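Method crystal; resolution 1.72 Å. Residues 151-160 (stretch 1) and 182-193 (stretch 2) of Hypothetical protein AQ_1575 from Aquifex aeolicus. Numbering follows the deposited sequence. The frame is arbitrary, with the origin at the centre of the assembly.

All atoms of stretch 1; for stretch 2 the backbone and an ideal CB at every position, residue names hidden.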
# COMPACT_ATOMS: atom_id res chain seq x y z
N GLU A 151 16.57 8.21 -16.72
CA GLU A 151 16.59 9.42 -15.89
C GLU A 151 16.21 9.12 -14.46
O GLU A 151 16.85 9.60 -13.52
CB GLU A 151 15.63 10.46 -16.47
CG GLU A 151 15.15 11.47 -15.45
CD GLU A 151 13.67 11.79 -15.61
OE1 GLU A 151 13.03 12.14 -14.59
OE2 GLU A 151 13.14 11.69 -16.74
N LEU A 152 15.17 8.33 -14.30
CA LEU A 152 14.69 7.99 -12.98
C LEU A 152 15.67 7.11 -12.22
O LEU A 152 15.88 7.31 -11.01
CB LEU A 152 13.36 7.28 -13.08
CG LEU A 152 12.86 7.01 -11.66
CD1 LEU A 152 12.18 8.27 -11.13
CD2 LEU A 152 11.93 5.83 -11.67
N LEU A 153 16.24 6.12 -12.91
CA LEU A 153 17.19 5.22 -12.28
C LEU A 153 18.32 6.07 -11.73
O LEU A 153 18.76 5.85 -10.60
CB LEU A 153 17.70 4.19 -13.32
CG LEU A 153 17.39 2.68 -13.18
CD1 LEU A 153 16.16 2.41 -12.34
CD2 LEU A 153 17.22 2.09 -14.56
N GLU A 154 18.77 7.07 -12.49
CA GLU A 154 19.85 7.92 -12.02
C GLU A 154 19.42 8.77 -10.83
O GLU A 154 20.12 8.87 -9.82
CB GLU A 154 20.37 8.84 -13.13
CG GLU A 154 19.52 10.09 -13.35
CD GLU A 154 20.29 11.25 -13.96
OE1 GLU A 154 19.70 12.35 -14.09
OE2 GLU A 154 21.48 11.06 -14.29
N LYS A 155 18.25 9.40 -10.93
CA LYS A 155 17.80 10.22 -9.83
C LYS A 155 17.61 9.45 -8.54
O LYS A 155 17.91 9.97 -7.46
CB LYS A 155 16.52 10.96 -10.22
CG LYS A 155 16.82 12.14 -11.14
CD LYS A 155 15.57 12.86 -11.60
CE LYS A 155 15.89 13.80 -12.74
NZ LYS A 155 14.64 14.39 -13.31
N ALA A 156 17.12 8.23 -8.63
CA ALA A 156 16.91 7.42 -7.42
C ALA A 156 18.26 7.25 -6.71
O ALA A 156 18.36 7.43 -5.48
CB ALA A 156 16.31 6.07 -7.77
N ILE A 157 19.28 6.94 -7.48
CA ILE A 157 20.64 6.76 -6.95
C ILE A 157 21.15 8.08 -6.41
O ILE A 157 21.75 8.16 -5.32
CB ILE A 157 21.60 6.25 -8.04
CG1 ILE A 157 21.22 4.83 -8.43
CG2 ILE A 157 23.04 6.31 -7.57
CD1 ILE A 157 21.89 4.37 -9.69
N GLU A 158 20.90 9.15 -7.16
CA GLU A 158 21.35 10.47 -6.78
C GLU A 158 20.79 10.88 -5.43
O GLU A 158 21.49 11.50 -4.64
CB GLU A 158 20.94 11.49 -7.87
CG GLU A 158 21.35 12.90 -7.59
CD GLU A 158 20.97 13.86 -8.72
OE1 GLU A 158 21.19 15.07 -8.54
OE2 GLU A 158 20.45 13.41 -9.76
N VAL A 159 19.53 10.52 -5.13
CA VAL A 159 18.93 10.92 -3.86
C VAL A 159 19.34 9.94 -2.76
O VAL A 159 19.21 10.22 -1.57
CB VAL A 159 17.38 10.96 -3.95
CG1 VAL A 159 16.79 11.26 -2.59
CG2 VAL A 159 16.94 12.04 -4.95
N GLY A 160 19.80 8.77 -3.17
CA GLY A 160 20.26 7.79 -2.19
C GLY A 160 19.29 6.72 -1.72
O GLY A 160 19.28 6.38 -0.53
N UNK A 182 11.95 12.52 3.32
CA UNK A 182 13.13 13.27 2.94
C UNK A 182 13.45 12.90 1.52
O UNK A 182 13.82 13.76 0.72
CB UNK A 182 14.31 12.99 3.87
N UNK A 183 13.35 11.61 1.20
CA UNK A 183 13.63 11.17 -0.16
C UNK A 183 12.57 11.71 -1.14
O UNK A 183 12.89 12.18 -2.22
CB UNK A 183 13.68 9.64 -0.22
N UNK A 184 11.31 11.66 -0.73
CA UNK A 184 10.22 12.14 -1.55
C UNK A 184 10.50 13.60 -1.92
O UNK A 184 10.41 13.98 -3.10
CB UNK A 184 8.88 11.99 -0.82
N UNK A 185 10.83 14.38 -0.90
CA UNK A 185 11.12 15.82 -1.06
C UNK A 185 12.27 16.05 -2.04
O UNK A 185 12.19 16.86 -2.97
CB UNK A 185 11.46 16.45 0.29
N UNK A 186 13.35 15.30 -1.86
CA UNK A 186 14.51 15.44 -2.74
C UNK A 186 14.23 15.04 -4.17
O UNK A 186 14.82 15.58 -5.11
CB UNK A 186 15.67 14.60 -2.20
N UNK A 187 13.34 14.06 -4.35
CA UNK A 187 12.97 13.62 -5.69
C UNK A 187 12.07 14.68 -6.34
O UNK A 187 12.21 14.97 -7.52
CB UNK A 187 12.27 12.26 -5.64
N UNK A 188 11.13 15.25 -5.61
CA UNK A 188 10.30 16.24 -6.28
C UNK A 188 11.14 17.49 -6.59
O UNK A 188 10.90 18.15 -7.59
CB UNK A 188 9.09 16.60 -5.42
N UNK A 189 12.11 17.79 -5.72
CA UNK A 189 13.01 18.94 -5.90
C UNK A 189 13.87 18.78 -7.16
O UNK A 189 14.48 19.75 -7.63
CB UNK A 189 13.91 19.11 -4.67
N UNK A 190 13.92 17.56 -7.70
CA UNK A 190 14.65 17.24 -8.93
C UNK A 190 13.69 17.04 -10.10
O UNK A 190 14.09 16.55 -11.16
CB UNK A 190 15.50 15.99 -8.73
N UNK A 191 12.42 17.37 -9.89
CA UNK A 191 11.45 17.26 -10.97
C UNK A 191 10.66 15.97 -11.14
O UNK A 191 9.81 15.86 -12.03
CB UNK A 191 12.19 17.52 -12.28
N UNK A 192 10.92 14.99 -10.28
CA UNK A 192 10.24 13.71 -10.35
C UNK A 192 8.84 13.74 -9.74
O UNK A 192 8.69 14.12 -8.58
CB UNK A 192 11.08 12.64 -9.65
N UNK A 193 7.80 13.38 -10.51
CA UNK A 193 6.43 13.38 -9.99
C UNK A 193 6.23 12.18 -9.04
O UNK A 193 6.70 11.08 -9.32
CB UNK A 193 5.42 13.33 -11.14

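Position 182 lies on a helix, and its ideal CB has nothing of stretch 1 within 5.5 Å. Many residues would suit it, polar ones included. It is Glu182, which makes no contact here.

At position 183 CA-to-CB points sideways, yet the ideal CB is 4.2 Å from Val159 CG1. A small or medium apolar side chain could use that methyl. It is Val183, whose CG1 packs 3.9 Å from Val159 CG1.

Position 184 points away from stretch 1, and 185 points sideways with open space around its CB. They are Lys184 and Glu185.

Position 186 points toward stretch 1, with the ideal CB 3.5 Å from Val159 CG1. The CB itself makes the contact, and several side chains would fit if their ends turned aside. It is Asn186. Its CB lies 3.6 Å from Val159 CG1.

Position 187 points sideways, with its ideal CB 4.7 Å from Val159 CG2. A longer apolar side chain could reach further, toward Val159 and the backbone near Lys155. Leu, Ile or Met would do. It is Leu187, and its CD2 comes 3.6 Å from Val159 CG2 and 4.1 Å from Lys155 O.

Positions 188 and 189 are out of reach, so stretch 1 sets no preference. They are Glu188 and Lys189. Glu188 OE2 accepts a weak 3.4 Å hydrogen bond from Lys184 NZ, part of a salt bridge, and Glu188 begins a type I turn that ends at 191.

Position 190 points toward stretch 1, its ideal CB 4.2 Å from Lys155 CD. The lysine's aliphatic part and Val159 favour an apolar side chain, with Glu158 nearby. It is Leu190. Its CD1 lies 3.8 Å from Val159 CG2 and 3.9 Å from Glu158 CD. The backbone also contributes: Lys155 NZ donates a 3.1 Å hydrogen bond to Leu190 O. The same NZ forms a salt bridge with Glu151 OE1 at 3.0 Å.

Position 191 has phi 91° and psi -1°. A CB would jam against the carbonyl O of the residue before, which calls for glycine. It is Gly191. Water 1 links its O (3.1 Å, weak) to Glu151 OE1 (2.4 Å).

Position 192 points toward Leu152 and the Lys155 chain; its ideal CB is 4.7 Å from Leu152 CD1. Val, Ile or Leu would be reasonable. It is Val192. Val192 CG1 lies 3.7 Å from Leu152 CD1, and Val192 CG2 3.5 Å from Lys155 CD.

Position 193 is out of reach. Its phi of -74° allows proline among others, and it is Pro193.

Stretch 2, residues 182-193: EVKENLEKLGVP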
# COMPACT_ATOMS: atom_id res chain seq x y z
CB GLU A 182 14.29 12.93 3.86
CG GLU A 182 15.50 13.82 3.67
CD GLU A 182 16.65 13.41 4.57
OE1 GLU A 182 16.56 13.63 5.80
OE2 GLU A 182 17.63 12.86 4.04
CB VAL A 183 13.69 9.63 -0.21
CG1 VAL A 183 13.66 9.13 -1.64
CG2 VAL A 183 14.97 9.18 0.49
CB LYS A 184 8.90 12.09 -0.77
CG LYS A 184 7.71 12.73 -1.50
CD LYS A 184 6.45 12.56 -0.62
CE LYS A 184 5.22 13.14 -1.28
NZ LYS A 184 5.13 14.61 -1.13
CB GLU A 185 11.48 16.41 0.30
CG GLU A 185 11.36 17.91 0.36
CD GLU A 185 10.20 18.36 1.22
OE1 GLU A 185 10.26 18.16 2.46
OE2 GLU A 185 9.21 18.90 0.66
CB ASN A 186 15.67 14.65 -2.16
CG ASN A 186 16.30 15.33 -0.96
OD1 ASN A 186 16.98 14.70 -0.16
ND2 ASN A 186 16.09 16.64 -0.85
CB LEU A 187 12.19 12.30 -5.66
CG LEU A 187 13.06 11.06 -5.38
CD1 LEU A 187 12.14 9.85 -5.08
CD2 LEU A 187 14.02 10.79 -6.62
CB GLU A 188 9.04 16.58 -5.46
CG GLU A 188 9.17 16.69 -3.97
CD GLU A 188 7.84 16.40 -3.25
OE1 GLU A 188 7.67 16.86 -2.11
OE2 GLU A 188 6.97 15.71 -3.82
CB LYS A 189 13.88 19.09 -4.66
CG LYS A 189 14.71 20.35 -4.61
CD LYS A 189 14.51 21.05 -3.28
CE LYS A 189 14.78 20.12 -2.09
NZ LYS A 189 14.60 20.81 -0.78
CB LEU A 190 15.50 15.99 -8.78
CG LEU A 190 16.42 16.03 -7.58
CD1 LEU A 190 17.29 14.76 -7.61
CD2 LEU A 190 17.27 17.28 -7.57
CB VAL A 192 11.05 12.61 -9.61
CG1 VAL A 192 10.39 11.22 -9.86
CG2 VAL A 192 12.49 12.61 -10.06
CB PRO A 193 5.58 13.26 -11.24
CG PRO A 193 6.43 12.45 -12.15
CD PRO A 193 7.82 13.01 -11.94
O HOH W 1 11.45 13.65 -13.49
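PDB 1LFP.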